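Local coordinates for protein esterase (Thermotoga maritima, PDB 3DOH) that probably hydrolyses carboxylic esters as a thermostable esterase that joins an immunoglobulin-like domain to an alpha/beta-hydrolase domain, at residues I311-P323 with P358-A371. Sequence-based numbering, arbitrary orientation.
Sequences IWVFHAEDDPVVP and PHGSWIPTYENQEA. With SO4 (sulfate ion), chain C.
The imidazole of His359 carries Val321 on one face, with Val321 CB 3.7 Å from the ring centroid, and Trp362 CZ3 over the opposite face, displaced toward the rim of the imidazole. In the ring plane at its edge sit Asp319 OD2, next to ND1, and a sulfate oxygen, next to NE2. Farther along, Thr365 sets its methyl CG2 over the centre of the Phe314 ring as a CH-pi contact, while Asn368 ND2 lies at that ring's edge and Ala371 CB approaches CZ. Phe314 CZ and Ala371 CB lie over one face of Trp312, both toward the rim, and Glu370 OE1 at its edge; Trp312 NE1 is hydrogen-bonded to Thr344 OG1. With CG anti to the backbone N (chi1 -180°), the Asp319 carboxylate lies alongside His359, and His359 ND1 donates to Asp319 OD2 at 2.7 Å and 161°, from the syn side but tilted 31° out of the carboxylate plane. Asp319 OD1 accepts from Val321 N at 2.7 Å, closing an Asx turn, and from Val322 N, an Asx motif, which fixes the carboxylate's rotation. A water donates to Asp319 OD2 and Pro358 O and accepts from Ala316 N and Ser361 OG. His359 NE2 bonds to Ser271 OG and, at 2.6 Å, to sulfate O4; the sulfate, probably from the crystallisation liquor, is also hydrogen-bonded to Ser271 OG and Ala183 N. The arrangement is consistent with the Ser-His-Asp triad of alpha/beta-hydrolases, with Ser271 the probable nucleophile.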
# COMPACT_ATOMS: atom_id res chain seq x y z
N ILE A 311 -3.37 -42.74 -22.72
CA ILE A 311 -4.32 -41.95 -21.96
C ILE A 311 -3.54 -41.08 -21.00
O ILE A 311 -2.70 -41.56 -20.27
CB ILE A 311 -5.28 -42.89 -21.14
CG1 ILE A 311 -6.16 -43.71 -22.11
CG2 ILE A 311 -6.13 -42.10 -20.13
CD1 ILE A 311 -7.08 -44.74 -21.46
N TRP A 312 -3.83 -39.78 -20.95
CA TRP A 312 -3.18 -38.92 -19.97
C TRP A 312 -4.29 -38.28 -19.15
O TRP A 312 -5.02 -37.41 -19.62
CB TRP A 312 -2.27 -37.91 -20.66
CG TRP A 312 -1.43 -37.10 -19.73
CD1 TRP A 312 -1.64 -36.91 -18.40
CD2 TRP A 312 -0.27 -36.33 -20.06
NE1 TRP A 312 -0.67 -36.08 -17.88
CE2 TRP A 312 0.19 -35.72 -18.88
CE3 TRP A 312 0.44 -36.11 -21.25
CZ2 TRP A 312 1.32 -34.90 -18.84
CZ3 TRP A 312 1.58 -35.28 -21.22
CH2 TRP A 312 2.00 -34.69 -20.02
N VAL A 313 -4.43 -38.76 -17.92
CA VAL A 313 -5.44 -38.30 -16.99
C VAL A 313 -4.96 -37.06 -16.20
O VAL A 313 -3.78 -36.92 -15.87
CB VAL A 313 -5.72 -39.44 -16.00
CG1 VAL A 313 -6.89 -39.10 -15.06
CG2 VAL A 313 -6.02 -40.72 -16.75
N PHE A 314 -5.88 -36.14 -15.91
CA PHE A 314 -5.60 -34.93 -15.15
C PHE A 314 -6.74 -34.79 -14.12
O PHE A 314 -7.92 -35.09 -14.44
CB PHE A 314 -5.57 -33.69 -16.07
CG PHE A 314 -4.40 -33.64 -17.03
CD1 PHE A 314 -4.43 -34.35 -18.24
CD2 PHE A 314 -3.26 -32.89 -16.74
CE1 PHE A 314 -3.32 -34.30 -19.14
CE2 PHE A 314 -2.15 -32.85 -17.64
CZ PHE A 314 -2.18 -33.55 -18.83
N HIS A 315 -6.41 -34.33 -12.90
CA HIS A 315 -7.38 -34.11 -11.83
C HIS A 315 -6.66 -33.27 -10.77
O HIS A 315 -5.45 -33.30 -10.68
CB HIS A 315 -7.77 -35.46 -11.21
CG HIS A 315 -9.18 -35.53 -10.71
ND1 HIS A 315 -9.70 -34.63 -9.80
CD2 HIS A 315 -10.16 -36.43 -10.95
CE1 HIS A 315 -10.95 -34.96 -9.53
NE2 HIS A 315 -11.24 -36.06 -10.20
N ALA A 316 -7.39 -32.51 -9.97
CA ALA A 316 -6.73 -31.80 -8.87
C ALA A 316 -7.08 -32.52 -7.61
O ALA A 316 -8.26 -32.90 -7.41
CB ALA A 316 -7.18 -30.37 -8.79
N GLU A 317 -6.06 -32.70 -6.76
CA GLU A 317 -6.18 -33.39 -5.47
C GLU A 317 -7.37 -32.93 -4.62
O GLU A 317 -8.07 -33.76 -4.02
CB GLU A 317 -4.90 -33.19 -4.69
CG GLU A 317 -4.86 -34.04 -3.43
CD GLU A 317 -5.57 -33.38 -2.26
OE1 GLU A 317 -5.86 -32.16 -2.33
OE2 GLU A 317 -5.85 -34.06 -1.27
N ASP A 318 -7.56 -31.62 -4.57
CA ASP A 318 -8.62 -31.01 -3.78
C ASP A 318 -9.84 -30.61 -4.59
O ASP A 318 -10.50 -29.65 -4.20
CB ASP A 318 -8.11 -29.76 -3.04
CG ASP A 318 -7.32 -28.84 -3.93
OD1 ASP A 318 -7.10 -29.15 -5.13
OD2 ASP A 318 -6.88 -27.81 -3.44
N ASP A 319 -10.14 -31.30 -5.70
CA ASP A 319 -11.40 -31.04 -6.43
C ASP A 319 -12.58 -31.36 -5.49
O ASP A 319 -12.73 -32.50 -5.08
CB ASP A 319 -11.47 -31.86 -7.74
CG ASP A 319 -12.78 -31.63 -8.54
OD1 ASP A 319 -13.81 -31.16 -7.99
OD2 ASP A 319 -12.79 -31.95 -9.74
N PRO A 320 -13.39 -30.34 -5.12
CA PRO A 320 -14.50 -30.55 -4.20
C PRO A 320 -15.80 -31.02 -4.86
O PRO A 320 -16.78 -31.31 -4.16
CB PRO A 320 -14.72 -29.16 -3.62
CG PRO A 320 -14.43 -28.26 -4.76
CD PRO A 320 -13.33 -28.94 -5.57
N VAL A 321 -15.82 -31.07 -6.19
CA VAL A 321 -17.00 -31.49 -6.96
C VAL A 321 -16.87 -32.98 -7.38
O VAL A 321 -17.79 -33.76 -7.16
CB VAL A 321 -17.17 -30.61 -8.26
CG1 VAL A 321 -18.33 -31.10 -9.16
CG2 VAL A 321 -17.30 -29.14 -7.91
N VAL A 322 -15.71 -33.33 -7.97
CA VAL A 322 -15.43 -34.66 -8.44
C VAL A 322 -14.18 -35.18 -7.74
O VAL A 322 -13.07 -34.81 -8.09
CB VAL A 322 -15.19 -34.67 -9.96
CG1 VAL A 322 -14.72 -36.07 -10.42
CG2 VAL A 322 -16.47 -34.22 -10.75
N PRO A 323 -14.37 -36.06 -6.73
CA PRO A 323 -13.29 -36.59 -5.87
C PRO A 323 -12.13 -37.05 -6.74
O PRO A 323 -12.37 -37.65 -7.80
CB PRO A 323 -13.93 -37.82 -5.22
CG PRO A 323 -15.40 -37.73 -5.43
CD PRO A 323 -15.69 -36.64 -6.42
N PRO A 358 -10.59 -25.18 -7.55
CA PRO A 358 -9.87 -26.45 -7.84
C PRO A 358 -10.63 -27.45 -8.73
O PRO A 358 -10.06 -28.39 -9.18
CB PRO A 358 -9.53 -27.04 -6.44
CG PRO A 358 -10.27 -26.29 -5.47
CD PRO A 358 -10.89 -25.04 -6.12
N HIS A 359 -11.91 -27.24 -8.98
CA HIS A 359 -12.59 -28.14 -9.90
C HIS A 359 -12.14 -27.90 -11.37
O HIS A 359 -12.04 -28.87 -12.15
CB HIS A 359 -14.11 -28.07 -9.73
CG HIS A 359 -14.85 -28.96 -10.68
ND1 HIS A 359 -14.49 -30.26 -10.92
CD2 HIS A 359 -15.93 -28.72 -11.47
CE1 HIS A 359 -15.31 -30.80 -11.81
NE2 HIS A 359 -16.19 -29.89 -12.16
N GLY A 360 -11.84 -26.65 -11.71
CA GLY A 360 -11.40 -26.30 -13.06
C GLY A 360 -10.05 -26.80 -13.54
O GLY A 360 -9.33 -26.08 -14.23
N SER A 361 -9.69 -28.03 -13.22
CA SER A 361 -8.35 -28.50 -13.56
C SER A 361 -8.13 -28.56 -15.06
O SER A 361 -7.01 -28.85 -15.52
CB SER A 361 -8.03 -29.84 -12.90
OG SER A 361 -9.10 -30.75 -13.03
N TRP A 362 -9.18 -28.30 -15.84
CA TRP A 362 -9.03 -28.30 -17.30
C TRP A 362 -8.22 -27.08 -17.75
O TRP A 362 -7.57 -27.08 -18.82
CB TRP A 362 -10.39 -28.35 -17.96
CG TRP A 362 -11.38 -27.31 -17.46
CD1 TRP A 362 -11.51 -26.01 -17.89
CD2 TRP A 362 -12.40 -27.50 -16.45
NE1 TRP A 362 -12.53 -25.37 -17.20
CE2 TRP A 362 -13.10 -26.27 -16.32
CE3 TRP A 362 -12.80 -28.58 -15.67
CZ2 TRP A 362 -14.17 -26.10 -15.42
CZ3 TRP A 362 -13.87 -28.41 -14.76
CH2 TRP A 362 -14.55 -27.18 -14.66
N ILE A 363 -8.23 -26.04 -16.91
CA ILE A 363 -7.51 -24.79 -17.17
C ILE A 363 -5.98 -24.94 -17.29
O ILE A 363 -5.42 -24.59 -18.32
CB ILE A 363 -7.87 -23.75 -16.11
CG1 ILE A 363 -9.35 -23.35 -16.28
CG2 ILE A 363 -6.92 -22.56 -16.20
CD1 ILE A 363 -10.02 -22.81 -15.01
N PRO A 364 -5.28 -25.46 -16.28
CA PRO A 364 -3.87 -25.64 -16.60
C PRO A 364 -3.63 -26.70 -17.65
O PRO A 364 -2.60 -26.67 -18.34
CB PRO A 364 -3.25 -26.12 -15.29
CG PRO A 364 -4.35 -26.40 -14.40
CD PRO A 364 -5.61 -25.86 -14.91
N THR A 365 -4.55 -27.65 -17.75
CA THR A 365 -4.31 -28.81 -18.60
C THR A 365 -4.27 -28.39 -20.06
O THR A 365 -3.32 -28.73 -20.75
CB THR A 365 -5.37 -29.86 -18.36
OG1 THR A 365 -5.30 -30.22 -16.98
CG2 THR A 365 -5.15 -31.06 -19.19
N TYR A 366 -5.27 -27.64 -20.51
CA TYR A 366 -5.28 -27.15 -21.88
C TYR A 366 -4.21 -26.11 -22.15
O TYR A 366 -3.92 -25.77 -23.31
CB TYR A 366 -6.68 -26.67 -22.32
CG TYR A 366 -7.64 -27.83 -22.42
CD1 TYR A 366 -7.27 -29.00 -23.08
CD2 TYR A 366 -8.92 -27.79 -21.82
CE1 TYR A 366 -8.14 -30.09 -23.16
CE2 TYR A 366 -9.78 -28.90 -21.89
CZ TYR A 366 -9.38 -30.03 -22.57
OH TYR A 366 -10.19 -31.13 -22.66
N GLU A 367 -3.58 -25.63 -21.08
CA GLU A 367 -2.43 -24.73 -21.22
C GLU A 367 -1.08 -25.49 -21.23
O GLU A 367 -0.02 -24.87 -21.33
CB GLU A 367 -2.48 -23.57 -20.21
CG GLU A 367 -3.64 -22.56 -20.40
CD GLU A 367 -3.75 -21.96 -21.84
OE1 GLU A 367 -2.90 -21.12 -22.21
OE2 GLU A 367 -4.71 -22.31 -22.59
N ASN A 368 -1.12 -26.81 -21.21
CA ASN A 368 0.09 -27.61 -21.19
C ASN A 368 0.57 -28.05 -22.59
O ASN A 368 -0.01 -28.97 -23.21
CB ASN A 368 -0.20 -28.81 -20.30
CG ASN A 368 1.03 -29.65 -20.00
OD1 ASN A 368 1.95 -29.79 -20.82
ND2 ASN A 368 1.00 -30.29 -18.82
N GLN A 369 1.63 -27.40 -23.09
CA GLN A 369 2.15 -27.66 -24.44
C GLN A 369 2.61 -29.12 -24.58
O GLN A 369 2.50 -29.71 -25.65
CB GLN A 369 3.25 -26.63 -24.88
CG GLN A 369 4.05 -27.08 -26.16
CD GLN A 369 4.89 -25.98 -26.87
OE1 GLN A 369 5.44 -25.07 -26.23
NE2 GLN A 369 5.02 -26.09 -28.21
N GLU A 370 3.10 -29.70 -23.49
CA GLU A 370 3.57 -31.07 -23.47
C GLU A 370 2.39 -32.02 -23.79
O GLU A 370 2.49 -32.91 -24.65
CB GLU A 370 4.17 -31.40 -22.08
CG GLU A 370 5.58 -32.04 -22.08
CD GLU A 370 5.76 -33.28 -21.11
OE1 GLU A 370 5.72 -33.15 -19.83
OE2 GLU A 370 5.97 -34.41 -21.66
N ALA A 371 1.27 -31.78 -23.11
CA ALA A 371 0.03 -32.55 -23.27
C ALA A 371 -0.50 -32.51 -24.69
O ALA A 371 -0.82 -33.56 -25.29
CB ALA A 371 -1.02 -32.04 -22.30
S SO4 C . -19.02 -29.10 -14.92
O1 SO4 C . -20.17 -28.55 -14.22
O2 SO4 C . -18.64 -28.12 -15.97
O3 SO4 C . -19.37 -30.45 -15.43
O4 SO4 C . -17.92 -29.28 -13.99
O HOH W 1 -9.90 -31.23 -10.61